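Local coordinates for protein TqaA (Penicillium aethiopicum, PDB 5DLK) that forms, as an engineered mutant, the terminal condensation-like domain of a fungal nonribosomal peptide synthetase, which probably releases its peptide by macrocyclization, at residues 69-74 against 409-414; 130-135 against 167-172; 155-160 against 174-179; 192-197 against 398-403. All coordinates share one frame; numbering follows the deposited sequence.

Interaction 1 (69-74 against 409-414)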
loop_
_atom_site.group_PDB
_atom_site.type_symbol
_atom_site.label_atom_id
_atom_site.label_comp_id
_atom_site.label_asym_id
_atom_site.label_seq_id
_atom_site.Cartn_x
_atom_site.Cartn_y
_atom_site.Cartn_z
ATOM N N SER A 69 -9.137 -7.971 -6.007
ATOM C CA SER A 69 -9.668 -8.201 -7.347
ATOM C C SER A 69 -10.247 -6.884 -7.823
ATOM O O SER A 69 -11.253 -6.418 -7.281
ATOM C CB SER A 69 -10.748 -9.288 -7.338
ATOM O OG SER A 69 -11.227 -9.512 -8.660
ATOM N N TYR A 70 -9.618 -6.282 -8.829
ATOM C CA TYR A 70 -10.121 -5.044 -9.398
ATOM C C TYR A 70 -11.039 -5.389 -10.577
ATOM O O TYR A 70 -10.596 -5.988 -11.552
ATOM C CB TYR A 70 -8.976 -4.141 -9.839
ATOM C CG TYR A 70 -8.233 -3.543 -8.661
ATOM C CD1 TYR A 70 -8.876 -2.663 -7.802
ATOM C CD2 TYR A 70 -6.903 -3.862 -8.407
ATOM C CE1 TYR A 70 -8.217 -2.114 -6.716
ATOM C CE2 TYR A 70 -6.227 -3.308 -7.318
ATOM C CZ TYR A 70 -6.901 -2.436 -6.479
ATOM O OH TYR A 70 -6.262 -1.858 -5.391
ATOM N N ASN A 71 -12.300 -4.996 -10.459
ATOM C CA ASN A 71 -13.365 -5.529 -11.318
ATOM C C ASN A 71 -13.966 -4.463 -12.216
ATOM O O ASN A 71 -14.419 -3.425 -11.742
ATOM C CB ASN A 71 -14.468 -6.137 -10.467
ATOM C CG ASN A 71 -13.946 -7.150 -9.489
ATOM O OD1 ASN A 71 -12.941 -7.813 -9.746
ATOM N ND2 ASN A 71 -14.621 -7.273 -8.346
ATOM N N TRP A 72 -13.988 -4.735 -13.515
ATOM C CA TRP A 72 -14.505 -3.781 -14.477
ATOM C C TRP A 72 -15.703 -4.367 -15.211
ATOM O O TRP A 72 -15.547 -5.312 -15.971
ATOM C CB TRP A 72 -13.421 -3.402 -15.470
ATOM C CG TRP A 72 -12.253 -2.726 -14.812
ATOM C CD1 TRP A 72 -11.050 -3.287 -14.483
ATOM C CD2 TRP A 72 -12.204 -1.371 -14.375
ATOM N NE1 TRP A 72 -10.241 -2.347 -13.881
ATOM C CE2 TRP A 72 -10.929 -1.161 -13.803
ATOM C CE3 TRP A 72 -13.111 -0.305 -14.419
ATOM C CZ2 TRP A 72 -10.539 0.072 -13.294
ATOM C CZ3 TRP A 72 -12.720 0.920 -13.902
ATOM C CH2 TRP A 72 -11.446 1.094 -13.343
ATOM N N THR A 73 -16.884 -3.806 -14.982
ATOM C CA THR A 73 -18.085 -4.265 -15.677
ATOM C C THR A 73 -18.237 -3.439 -16.946
ATOM O O THR A 73 -18.410 -2.223 -16.886
ATOM C CB THR A 73 -19.345 -4.136 -14.808
ATOM O OG1 THR A 73 -19.156 -4.840 -13.578
ATOM C CG2 THR A 73 -20.567 -4.721 -15.531
ATOM N N ILE A 74 -18.168 -4.116 -18.089
ATOM C CA ILE A 74 -18.127 -3.464 -19.394
ATOM C C ILE A 74 -19.412 -3.783 -20.165
ATOM O O ILE A 74 -19.721 -4.949 -20.377
ATOM C CB ILE A 74 -16.917 -3.930 -20.213
ATOM C CG1 ILE A 74 -15.614 -3.756 -19.410
ATOM C CG2 ILE A 74 -16.830 -3.165 -21.527
ATOM C CD1 ILE A 74 -14.400 -4.379 -20.072
ATOM N N GLN A 409 -17.733 0.251 -15.569
ATOM C CA GLN A 409 -17.945 0.551 -14.154
ATOM C C GLN A 409 -16.956 -0.196 -13.260
ATOM O O GLN A 409 -16.683 -1.380 -13.470
ATOM C CB GLN A 409 -19.381 0.206 -13.749
ATOM C CG GLN A 409 -20.423 1.209 -14.245
ATOM C CD GLN A 409 -20.342 2.538 -13.509
ATOM O OE1 GLN A 409 -19.984 3.565 -14.091
ATOM N NE2 GLN A 409 -20.680 2.525 -12.220
ATOM N N TYR A 410 -16.440 0.504 -12.253
ATOM C CA TYR A 410 -15.447 -0.044 -11.330
ATOM C C TYR A 410 -16.067 -0.623 -10.068
ATOM O O TYR A 410 -17.018 -0.072 -9.531
ATOM C CB TYR A 410 -14.449 1.053 -10.935
ATOM C CG TYR A 410 -13.537 0.711 -9.769
ATOM C CD1 TYR A 410 -12.305 0.114 -9.991
ATOM C CD2 TYR A 410 -13.892 1.019 -8.451
ATOM C CE1 TYR A 410 -11.449 -0.182 -8.942
ATOM C CE2 TYR A 410 -13.037 0.716 -7.386
ATOM C CZ TYR A 410 -11.818 0.118 -7.647
ATOM O OH TYR A 410 -10.959 -0.198 -6.625
ATOM N N SER A 411 -15.506 -1.729 -9.592
ATOM C CA SER A 411 -15.798 -2.240 -8.261
ATOM C C SER A 411 -14.635 -3.140 -7.846
ATOM O O SER A 411 -13.751 -3.401 -8.649
ATOM C CB SER A 411 -17.133 -2.998 -8.232
ATOM O OG SER A 411 -17.064 -4.180 -8.996
ATOM N N LYS A 412 -14.621 -3.625 -6.608
ATOM C CA LYS A 412 -13.502 -4.481 -6.208
ATOM C C LYS A 412 -13.873 -5.454 -5.115
ATOM O O LYS A 412 -14.867 -5.262 -4.396
ATOM C CB LYS A 412 -12.306 -3.618 -5.756
ATOM C CG LYS A 412 -12.574 -2.845 -4.464
ATOM C CD LYS A 412 -11.333 -2.121 -3.976
ATOM C CE LYS A 412 -11.666 -1.237 -2.766
ATOM N NZ LYS A 412 -12.315 -2.036 -1.717
ATOM N N PHE A 413 -13.093 -6.525 -5.024
ATOM C CA PHE A 413 -13.096 -7.400 -3.869
ATOM C C PHE A 413 -11.735 -7.168 -3.193
ATOM O O PHE A 413 -10.745 -6.917 -3.881
ATOM C CB PHE A 413 -13.224 -8.875 -4.224
ATOM C CG PHE A 413 -14.350 -9.212 -5.173
ATOM C CD1 PHE A 413 -15.591 -8.610 -5.072
ATOM C CD2 PHE A 413 -14.144 -10.162 -6.173
ATOM C CE1 PHE A 413 -16.624 -8.961 -5.958
ATOM C CE2 PHE A 413 -15.166 -10.505 -7.060
ATOM C CZ PHE A 413 -16.397 -9.903 -6.947
ATOM N N ALA A 414 -11.674 -7.302 -1.874
ATOM C CA ALA A 414 -10.402 -7.084 -1.173
ATOM C C ALA A 414 -10.293 -7.889 0.132
ATOM O O ALA A 414 -11.271 -8.057 0.866
ATOM C CB ALA A 414 -10.216 -5.592 -0.898
HETATM O O HOH W 1 -17.270 -6.279 -7.656
HETATM O O HOH W 2 -17.713 -3.513 -11.691
#
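Tyr410 sets its ring edge against the face of Trp72, an edge-to-face pair with planes at 62°. Tyr410 CG stands anti to the backbone N (chi1 168°), and Tyr410 CB comes to 3.4 Å from Trp72 CZ3. Tyr410 OH lies in the plane of the Tyr70 ring, 3.3 Å from Tyr70 CE1. This aromatic row is the tight part. Behind it run six backbone hydrogen bonds, in the antiparallel hydrogen-bonded pairs Ser69-Phe413, Asn71-Ser411 and Thr73-Gln409.

The face bearing Asn71 is more polar. Asn71 ND2 sits 3.3 Å above the plane of the Phe413 ring, over its centre. Ser69 OG donates to a lone pair of Asn71 OD1 at 2.6 Å, which should hold the amide's rotation. A water links Asn71 ND2 to Ser411 OG, and a second joins Thr73 OG1, Gln409 O and Ser411 OG. Exposed Gln409 here and exposed Lys412 beside Tyr70 lead their ends away from strand 67-75.

Strand 407-415, late in the chain, thus edges a sheet of earlier strands, consistent with the crossover from the C-terminal half known in condensation domains; beyond strand 67-75 lies strand 169-177. Phe190 of helix 186-197 meets Trp72 and Tyr70; helix 132-144 packs against the Asn71 face.

Interaction 2 (130-135 against 167-172)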
loop_
_atom_site.group_PDB
_atom_site.type_symbol
_atom_site.label_atom_id
_atom_site.label_comp_id
_atom_site.label_asym_id
_atom_site.label_seq_id
_atom_site.Cartn_x
_atom_site.Cartn_y
_atom_site.Cartn_z
ATOM N N GLU A 130 -27.509 -15.508 -16.297
ATOM C CA GLU A 130 -26.590 -15.643 -15.168
ATOM C C GLU A 130 -25.751 -14.366 -15.055
ATOM O O GLU A 130 -25.209 -13.895 -16.047
ATOM C CB GLU A 130 -25.714 -16.891 -15.346
ATOM C CG GLU A 130 -24.595 -17.094 -14.326
ATOM C CD GLU A 130 -23.847 -18.418 -14.530
ATOM O OE1 GLU A 130 -23.443 -18.719 -15.680
ATOM O OE2 GLU A 130 -23.653 -19.156 -13.537
ATOM N N ASP A 131 -25.652 -13.794 -13.860
ATOM C CA ASP A 131 -24.945 -12.522 -13.714
ATOM C C ASP A 131 -23.434 -12.721 -13.585
ATOM O O ASP A 131 -22.967 -13.423 -12.688
ATOM C CB ASP A 131 -25.463 -11.738 -12.509
ATOM C CG ASP A 131 -24.633 -10.491 -12.236
ATOM O OD1 ASP A 131 -24.809 -9.479 -12.944
ATOM O OD2 ASP A 131 -23.779 -10.533 -11.329
ATOM N N PRO A 132 -22.669 -12.085 -14.479
ATOM C CA PRO A 132 -21.218 -12.281 -14.530
ATOM C C PRO A 132 -20.529 -11.881 -13.221
ATOM O O PRO A 132 -19.578 -12.539 -12.831
ATOM C CB PRO A 132 -20.772 -11.362 -15.671
ATOM C CG PRO A 132 -22.003 -11.035 -16.420
ATOM C CD PRO A 132 -23.126 -11.084 -15.455
ATOM N N MET A 133 -21.007 -10.835 -12.551
ATOM C CA MET A 133 -20.359 -10.425 -11.304
ATOM C C MET A 133 -20.563 -11.492 -10.225
ATOM O O MET A 133 -19.647 -11.780 -9.453
ATOM C CB MET A 133 -20.875 -9.068 -10.817
ATOM C CG MET A 133 -20.092 -8.528 -9.603
ATOM S SD MET A 133 -18.332 -8.223 -9.903
ATOM C CE MET A 133 -18.392 -6.795 -10.982
ATOM N N GLU A 134 -21.745 -12.109 -10.199
ATOM C CA GLU A 134 -22.040 -13.147 -9.216
ATOM C C GLU A 134 -21.168 -14.383 -9.424
ATOM O O GLU A 134 -20.815 -15.072 -8.463
ATOM C CB GLU A 134 -23.526 -13.531 -9.258
ATOM C CG GLU A 134 -24.445 -12.420 -8.726
ATOM C CD GLU A 134 -25.921 -12.737 -8.905
ATOM O OE1 GLU A 134 -26.256 -13.936 -9.055
ATOM O OE2 GLU A 134 -26.739 -11.785 -8.889
ATOM N N VAL A 135 -20.839 -14.678 -10.676
ATOM C CA VAL A 135 -19.887 -15.743 -10.973
ATOM C C VAL A 135 -18.499 -15.372 -10.421
ATOM O O VAL A 135 -17.825 -16.198 -9.808
ATOM C CB VAL A 135 -19.788 -16.002 -12.487
ATOM C CG1 VAL A 135 -18.604 -16.925 -12.817
ATOM C CG2 VAL A 135 -21.112 -16.585 -12.998
ATOM N N ASN A 167 -21.703 -11.260 -25.342
ATOM C CA ASN A 167 -20.462 -10.497 -25.117
ATOM C C ASN A 167 -20.688 -8.984 -25.090
ATOM O O ASN A 167 -19.782 -8.210 -25.409
ATOM C CB ASN A 167 -19.400 -10.830 -26.176
ATOM C CG ASN A 167 -18.793 -12.203 -25.983
ATOM O OD1 ASN A 167 -18.841 -12.765 -24.892
ATOM N ND2 ASN A 167 -18.222 -12.754 -27.047
ATOM N N GLU A 168 -21.888 -8.560 -24.700
ATOM C CA GLU A 168 -22.183 -7.135 -24.567
ATOM C C GLU A 168 -22.385 -6.755 -23.095
ATOM O O GLU A 168 -22.731 -5.618 -22.765
ATOM C CB GLU A 168 -23.408 -6.768 -25.404
ATOM C CG GLU A 168 -23.244 -7.175 -26.868
ATOM C CD GLU A 168 -24.372 -6.689 -27.770
ATOM O OE1 GLU A 168 -25.506 -6.504 -27.273
ATOM O OE2 GLU A 168 -24.113 -6.497 -28.983
ATOM N N HIS A 169 -22.179 -7.739 -22.226
ATOM C CA HIS A 169 -22.119 -7.548 -20.777
ATOM C C HIS A 169 -21.033 -8.487 -20.271
ATOM O O HIS A 169 -21.185 -9.712 -20.301
ATOM C CB HIS A 169 -23.462 -7.833 -20.107
ATOM C CG HIS A 169 -23.446 -7.684 -18.614
ATOM N ND1 HIS A 169 -24.582 -7.818 -17.846
ATOM C CD2 HIS A 169 -22.436 -7.422 -17.749
ATOM C CE1 HIS A 169 -24.273 -7.647 -16.571
ATOM N NE2 HIS A 169 -22.976 -7.408 -16.486
ATOM N N VAL A 170 -19.928 -7.903 -19.823
ATOM C CA VAL A 170 -18.718 -8.655 -19.540
ATOM C C VAL A 170 -18.072 -8.084 -18.263
ATOM O O VAL A 170 -18.147 -6.887 -18.038
ATOM C CB VAL A 170 -17.756 -8.565 -20.745
ATOM C CG1 VAL A 170 -16.328 -8.739 -20.341
ATOM C CG2 VAL A 170 -18.152 -9.564 -21.842
ATOM N N VAL A 171 -17.494 -8.935 -17.419
ATOM C CA VAL A 171 -16.686 -8.433 -16.294
ATOM C C VAL A 171 -15.245 -8.882 -16.478
ATOM O O VAL A 171 -14.978 -10.064 -16.671
ATOM C CB VAL A 171 -17.216 -8.913 -14.918
ATOM C CG1 VAL A 171 -16.285 -8.423 -13.771
ATOM C CG2 VAL A 171 -18.636 -8.412 -14.686
ATOM N N LEU A 172 -14.324 -7.919 -16.431
ATOM C CA LEU A 172 -12.900 -8.208 -16.471
ATOM C C LEU A 172 -12.363 -8.029 -15.065
ATOM O O LEU A 172 -12.630 -6.995 -14.464
ATOM C CB LEU A 172 -12.185 -7.265 -17.430
ATOM C CG LEU A 172 -10.660 -7.195 -17.339
ATOM C CD1 LEU A 172 -10.027 -8.459 -17.874
ATOM C CD2 LEU A 172 -10.168 -5.969 -18.082
HETATM O O HOH W 3 -22.378 -8.146 -13.898
#
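Pro132 and Val171 bring their CA atoms to 6.2 Å where the first turn of helix 132-144 passes the start of strand 169-177, with no hydrogen bond made directly between the two segments. Asp131 is the N-cap: its OD2 accepts from Glu134 N at 2.8 Å. Pro132 lays its ring over His169 in a CH-pi contact, CG lying 3.9 Å from the ring centroid and 17° off the normal. Pro132 CB also meets Val171 CG2 at 3.8 Å. Met133, its chain bent at chi2 and chi3, swings CE to 3.9 Å from Val171 CG1. A water donates to Asp131 OD1 and is hydrogen-bonded to His169 NE2, tying the cap to the strand. An alanine in place of His169 would probably leave this water without its ring partner and open a gap beneath Pro132 CG. The helix start rests on the sheet, Pro132 touching Val162 of strand 158-163, and Met133 reaching Thr73 of strand 67-75 and Ser411 and Phe413 of strand 407-415.

Interaction 3 (155-160 against 174-179)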
loop_
_atom_site.group_PDB
_atom_site.type_symbol
_atom_site.label_atom_id
_atom_site.label_comp_id
_atom_site.label_asym_id
_atom_site.label_seq_id
_atom_site.Cartn_x
_atom_site.Cartn_y
_atom_site.Cartn_z
ATOM N N LEU A 155 2.213 -16.882 -9.537
ATOM C CA LEU A 155 2.085 -15.472 -9.892
ATOM C C LEU A 155 0.784 -14.893 -9.340
ATOM O O LEU A 155 -0.298 -15.401 -9.649
ATOM C CB LEU A 155 2.126 -15.299 -11.406
ATOM C CG LEU A 155 3.462 -15.700 -12.026
ATOM C CD1 LEU A 155 3.271 -16.197 -13.462
ATOM C CD2 LEU A 155 4.419 -14.522 -11.989
ATOM N N PRO A 156 0.877 -13.843 -8.506
ATOM C CA PRO A 156 -0.389 -13.338 -7.957
ATOM C C PRO A 156 -1.218 -12.593 -8.994
ATOM O O PRO A 156 -2.427 -12.542 -8.835
ATOM C CB PRO A 156 0.055 -12.381 -6.829
ATOM C CG PRO A 156 1.436 -12.846 -6.460
ATOM C CD PRO A 156 2.047 -13.287 -7.795
ATOM N N VAL A 157 -0.584 -12.025 -10.017
ATOM C CA VAL A 157 -1.316 -11.221 -10.993
ATOM C C VAL A 157 -1.874 -12.129 -12.098
ATOM O O VAL A 157 -1.132 -12.830 -12.797
ATOM C CB VAL A 157 -0.452 -10.100 -11.586
ATOM C CG1 VAL A 157 -1.093 -9.496 -12.841
ATOM C CG2 VAL A 157 -0.240 -8.981 -10.536
ATOM N N ARG A 158 -3.194 -12.131 -12.220
ATOM C CA ARG A 158 -3.870 -12.984 -13.196
ATOM C C ARG A 158 -5.239 -12.406 -13.505
ATOM O O ARG A 158 -5.821 -11.673 -12.694
ATOM C CB ARG A 158 -3.971 -14.420 -12.687
ATOM C CG ARG A 158 -4.599 -14.585 -11.315
ATOM C CD ARG A 158 -4.470 -16.051 -10.869
ATOM N NE ARG A 158 -3.069 -16.449 -10.867
ATOM C CZ ARG A 158 -2.612 -17.678 -11.084
ATOM N NH1 ARG A 158 -3.450 -18.684 -11.353
ATOM N NH2 ARG A 158 -1.293 -17.893 -11.038
ATOM N N PHE A 159 -5.745 -12.729 -14.692
ATOM C CA PHE A 159 -6.909 -12.051 -15.249
ATOM C C PHE A 159 -8.047 -13.017 -15.495
ATOM O O PHE A 159 -7.816 -14.180 -15.835
ATOM C CB PHE A 159 -6.561 -11.371 -16.581
ATOM C CG PHE A 159 -5.458 -10.363 -16.490
ATOM C CD1 PHE A 159 -4.135 -10.757 -16.514
ATOM C CD2 PHE A 159 -5.759 -9.016 -16.396
ATOM C CE1 PHE A 159 -3.097 -9.810 -16.434
ATOM C CE2 PHE A 159 -4.735 -8.058 -16.312
ATOM C CZ PHE A 159 -3.407 -8.462 -16.334
ATOM N N THR A 160 -9.264 -12.518 -15.306
ATOM C CA THR A 160 -10.482 -13.307 -15.509
ATOM C C THR A 160 -11.419 -12.488 -16.378
ATOM O O THR A 160 -11.539 -11.285 -16.211
ATOM C CB THR A 160 -11.182 -13.672 -14.174
ATOM O OG1 THR A 160 -10.279 -14.397 -13.327
ATOM C CG2 THR A 160 -12.404 -14.551 -14.428
ATOM N N ILE A 174 -8.817 -8.212 -12.437
ATOM C CA ILE A 174 -7.377 -8.248 -12.315
ATOM C C ILE A 174 -7.071 -8.550 -10.857
ATOM O O ILE A 174 -7.421 -7.755 -9.993
ATOM C CB ILE A 174 -6.757 -6.895 -12.736
ATOM C CG1 ILE A 174 -7.429 -6.392 -14.022
ATOM C CG2 ILE A 174 -5.240 -6.992 -12.851
ATOM C CD1 ILE A 174 -7.055 -4.968 -14.428
ATOM N N GLN A 175 -6.472 -9.704 -10.580
ATOM C CA GLN A 175 -6.102 -10.052 -9.212
ATOM C C GLN A 175 -4.662 -9.630 -8.980
ATOM O O GLN A 175 -3.852 -9.641 -9.899
ATOM C CB GLN A 175 -6.297 -11.543 -8.945
ATOM C CG GLN A 175 -7.765 -11.933 -8.913
ATOM C CD GLN A 175 -7.982 -13.388 -8.589
ATOM O OE1 GLN A 175 -7.032 -14.136 -8.342
ATOM N NE2 GLN A 175 -9.243 -13.804 -8.590
ATOM N N ILE A 176 -4.351 -9.222 -7.753
ATOM C CA ILE A 176 -3.037 -8.650 -7.494
ATOM C C ILE A 176 -2.791 -8.576 -5.979
ATOM O O ILE A 176 -3.704 -8.314 -5.191
ATOM C CB ILE A 176 -2.900 -7.245 -8.170
ATOM C CG1 ILE A 176 -1.479 -6.676 -8.021
ATOM C CG2 ILE A 176 -3.974 -6.275 -7.679
ATOM C CD1 ILE A 176 -1.230 -5.422 -8.872
ATOM N N SER A 177 -1.545 -8.824 -5.592
ATOM C CA SER A 177 -1.097 -8.681 -4.208
ATOM C C SER A 177 -0.677 -7.227 -3.957
ATOM O O SER A 177 -0.100 -6.586 -4.828
ATOM C CB SER A 177 0.075 -9.641 -3.937
ATOM O OG SER A 177 0.726 -9.317 -2.718
ATOM N N HIS A 178 -0.947 -6.692 -2.764
ATOM C CA HIS A 178 -0.569 -5.310 -2.465
ATOM C C HIS A 178 0.969 -5.154 -2.429
ATOM O O HIS A 178 1.491 -4.041 -2.441
ATOM C CB HIS A 178 -1.235 -4.875 -1.137
ATOM C CG HIS A 178 -1.463 -3.401 -0.996
ATOM N ND1 HIS A 178 -0.652 -2.441 -1.587
ATOM C CD2 HIS A 178 -2.409 -2.703 -0.323
ATOM C CE1 HIS A 178 -1.090 -1.241 -1.281
ATOM N NE2 HIS A 178 -2.154 -1.367 -0.497
ATOM N N SER A 179 1.700 -6.268 -2.452
ATOM C CA SER A 179 3.150 -6.192 -2.645
ATOM C C SER A 179 3.496 -5.659 -4.034
ATOM O O SER A 179 4.661 -5.367 -4.314
ATOM C CB SER A 179 3.809 -7.560 -2.449
ATOM O OG SER A 179 3.329 -8.511 -3.406
HETATM O O HOH W 4 -4.140 -14.458 -8.113
#
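Phe159 and Ile174 run alongside each other in the same direction from an antiparallel non-hydrogen-bonded pair, with Phe159 CE2 3.7 Å from Ile174 CG2. Val157 CG2 likewise lies alongside Ile176, 3.6 Å from Ile176 CG1. Between them Gln175 N donates to Arg158 O at 3.0 Å in a nearly straight bond (176°). The return bond from Arg158 N to Gln175 O is weak at 3.5 Å, and Gln175 O also receives the CA-H of Val157 (Val157 CA to Gln175 O 3.2 Å).

In the next layer a water donates to both Pro156 O and Gln175 OE1, while Gln175 NE2 bonds Asp144 at the end of helix 132-144. A bend at chi3 (57°) turns Arg158 NE back toward Leu155 O, which NE and NH2 grip side-on. Cys88 and Val92 of helix 81-94 pack on Phe159. An alanine at Phe159 would probably open a gap between Ile174 and that helix.

Strand 169-177 leads on toward Gly183, a phosphopantetheine-binding residue about 11 Å from Ile176 between side chains; no ligand is bound here. The hairpin thus has a hydrophobic face, with Phe159 and Ile174, and a polar one, where water and Arg158 satisfy Pro156 O and Leu155 O.

Interaction 4 (192-197 against 398-403)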
loop_
_atom_site.group_PDB
_atom_site.type_symbol
_atom_site.label_atom_id
_atom_site.label_comp_id
_atom_site.label_asym_id
_atom_site.label_seq_id
_atom_site.Cartn_x
_atom_site.Cartn_y
_atom_site.Cartn_z
ATOM N N ASP A 192 -2.704 2.767 -18.243
ATOM C CA ASP A 192 -1.908 1.997 -19.196
ATOM C C ASP A 192 -2.747 0.922 -19.894
ATOM O O ASP A 192 -2.619 0.730 -21.103
ATOM C CB ASP A 192 -0.707 1.340 -18.517
ATOM C CG ASP A 192 0.427 2.325 -18.246
ATOM O OD1 ASP A 192 0.201 3.554 -18.376
ATOM O OD2 ASP A 192 1.539 1.864 -17.898
ATOM N N PHE A 193 -3.589 0.217 -19.140
ATOM C CA PHE A 193 -4.465 -0.797 -19.737
ATOM C C PHE A 193 -5.343 -0.163 -20.820
ATOM O O PHE A 193 -5.380 -0.632 -21.958
ATOM C CB PHE A 193 -5.353 -1.474 -18.678
ATOM C CG PHE A 193 -6.143 -2.647 -19.209
ATOM C CD1 PHE A 193 -7.318 -2.448 -19.927
ATOM C CD2 PHE A 193 -5.727 -3.949 -18.967
ATOM C CE1 PHE A 193 -8.047 -3.522 -20.415
ATOM C CE2 PHE A 193 -6.456 -5.030 -19.448
ATOM C CZ PHE A 193 -7.617 -4.812 -20.173
ATOM N N ALA A 194 -6.032 0.910 -20.460
ATOM C CA ALA A 194 -6.926 1.586 -21.388
ATOM C C ALA A 194 -6.169 2.077 -22.619
ATOM O O ALA A 194 -6.630 1.895 -23.748
ATOM C CB ALA A 194 -7.624 2.728 -20.705
ATOM N N ALA A 195 -5.002 2.677 -22.401
ATOM C CA ALA A 195 -4.187 3.195 -23.494
ATOM C C ALA A 195 -3.746 2.089 -24.451
ATOM O O ALA A 195 -3.725 2.287 -25.667
ATOM C CB ALA A 195 -2.964 3.942 -22.942
ATOM N N ILE A 196 -3.406 0.923 -23.906
ATOM C CA ILE A 196 -2.968 -0.192 -24.736
ATOM C C ILE A 196 -4.145 -0.728 -25.547
ATOM O O ILE A 196 -4.015 -0.978 -26.750
ATOM C CB ILE A 196 -2.354 -1.320 -23.902
ATOM C CG1 ILE A 196 -1.014 -0.867 -23.314
ATOM C CG2 ILE A 196 -2.171 -2.580 -24.749
ATOM C CD1 ILE A 196 -0.457 -1.815 -22.271
ATOM N N TYR A 197 -5.294 -0.881 -24.892
ATOM C CA TYR A 197 -6.518 -1.275 -25.584
ATOM C C TYR A 197 -6.903 -0.247 -26.656
ATOM O O TYR A 197 -7.286 -0.614 -27.771
ATOM C CB TYR A 197 -7.661 -1.450 -24.583
ATOM C CG TYR A 197 -8.979 -1.856 -25.208
ATOM C CD1 TYR A 197 -9.302 -3.195 -25.380
ATOM C CD2 TYR A 197 -9.900 -0.901 -25.619
ATOM C CE1 TYR A 197 -10.508 -3.574 -25.946
ATOM C CE2 TYR A 197 -11.104 -1.269 -26.185
ATOM C CZ TYR A 197 -11.404 -2.608 -26.345
ATOM O OH TYR A 197 -12.601 -2.978 -26.911
ATOM N N SER A 398 -11.101 4.809 -13.104
ATOM C CA SER A 398 -11.754 4.649 -14.402
ATOM C C SER A 398 -10.907 3.903 -15.430
ATOM O O SER A 398 -9.675 3.882 -15.370
ATOM C CB SER A 398 -12.155 6.015 -14.960
ATOM O OG SER A 398 -11.018 6.801 -15.244
ATOM N N LEU A 399 -11.598 3.273 -16.375
ATOM C CA LEU A 399 -10.955 2.518 -17.441
ATOM C C LEU A 399 -11.611 2.955 -18.739
ATOM O O LEU A 399 -12.554 2.317 -19.205
ATOM C CB LEU A 399 -11.114 1.010 -17.226
ATOM C CG LEU A 399 -10.221 0.060 -18.020
ATOM C CD1 LEU A 399 -8.827 0.033 -17.419
ATOM C CD2 LEU A 399 -10.821 -1.335 -18.066
ATOM N N PRO A 400 -11.136 4.072 -19.304
ATOM C CA PRO A 400 -11.796 4.724 -20.439
ATOM C C PRO A 400 -11.580 3.996 -21.772
ATOM O O PRO A 400 -10.911 4.523 -22.667
ATOM C CB PRO A 400 -11.150 6.115 -20.455
ATOM C CG PRO A 400 -9.779 5.891 -19.888
ATOM C CD PRO A 400 -9.944 4.813 -18.850
ATOM N N LEU A 401 -12.147 2.799 -21.903
ATOM C CA LEU A 401 -12.047 2.042 -23.152
ATOM C C LEU A 401 -12.817 2.748 -24.277
ATOM O O LEU A 401 -13.952 3.184 -24.080
ATOM C CB LEU A 401 -12.572 0.612 -22.964
ATOM C CG LEU A 401 -11.928 -0.208 -21.839
ATOM C CD1 LEU A 401 -12.392 -1.665 -21.872
ATOM C CD2 LEU A 401 -10.410 -0.111 -21.911
ATOM N N ARG A 402 -12.189 2.863 -25.446
ATOM C CA ARG A 402 -12.790 3.549 -26.593
ATOM C C ARG A 402 -13.862 2.681 -27.259
ATOM O O ARG A 402 -13.679 1.477 -27.425
ATOM C CB ARG A 402 -11.699 3.931 -27.605
ATOM C CG ARG A 402 -12.099 4.931 -28.697
ATOM C CD ARG A 402 -13.307 5.781 -28.301
ATOM N NE ARG A 402 -14.025 6.301 -29.464
ATOM C CZ ARG A 402 -15.239 6.847 -29.420
ATOM N NH1 ARG A 402 -15.895 6.942 -28.268
ATOM N NH2 ARG A 402 -15.805 7.288 -30.537
ATOM N N GLY A 403 -14.978 3.305 -27.627
ATOM C CA GLY A 403 -16.063 2.632 -28.320
ATOM C C GLY A 403 -17.317 3.490 -28.330
ATOM O O GLY A 403 -17.546 4.255 -27.397
HETATM O O HOH W 5 -13.828 -1.026 -28.267
#
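Phe193 and Tyr197, one helical turn apart, both meet Leu401 CD2: at the edge of the Phe193 ring, 4.4 Å from its CD1, and obliquely beside Tyr197, 3.8 Å from its CD2. Leu399 CD1 also approaches the Phe193 ring obliquely, 3.8 Å from Phe193 CD1. In the plane of the Tyr197 ring, at its edge, lies Arg402 O. With CG anti to the backbone N (chi1 180° in Tyr197, -172° in Phe193), both side chains reach toward the loop.

Between the rings Ala194 turns its methyl to the loop, CB lying 3.6 Å from Pro400 CD. Pro400 is the centre of an inverse gamma turn, closed by Leu401 N to Leu399 O at 2.8 Å, and Leu399 and Leu401 project from either end of it.

Tyr197 OH donates to a water that in turn donates to Arg402 O at 2.6 Å; Tyr197 OH also accepts from Asn80 N. Direct contact is therefore almost wholly apolar: within the two segments the polar link runs through water beside Tyr197, while Asn198, just after the helix, bonds Arg402 N and Pro400 O.

Overall arrangement
Interactions 1, 2 and 3 meet in one five-stranded mixed sheet, whereas interaction 4 fastens a loop to helix 186-197, which packs on that sheet. Strand 169-177 serves both interactions 2 and 3 and also bonds to strand 67-75 of interaction 1. Interactions 3 and 4 are buried; 1 and 2 are partly buried, and 2 lies farthest from the chain centre, about 29 Å. Backbone pairing dominates interaction 1 and is only partial in 3, while 2 and 4 depend on side-chain packing and a bridging water. Helix 132-144 and helix 186-197 take different faces of the sheet: helix 132-144 covers the face with Thr73 and Ser411, while Phe193 meets Leu172, and Leu399 and Leu401 meet Trp72 and Ile74.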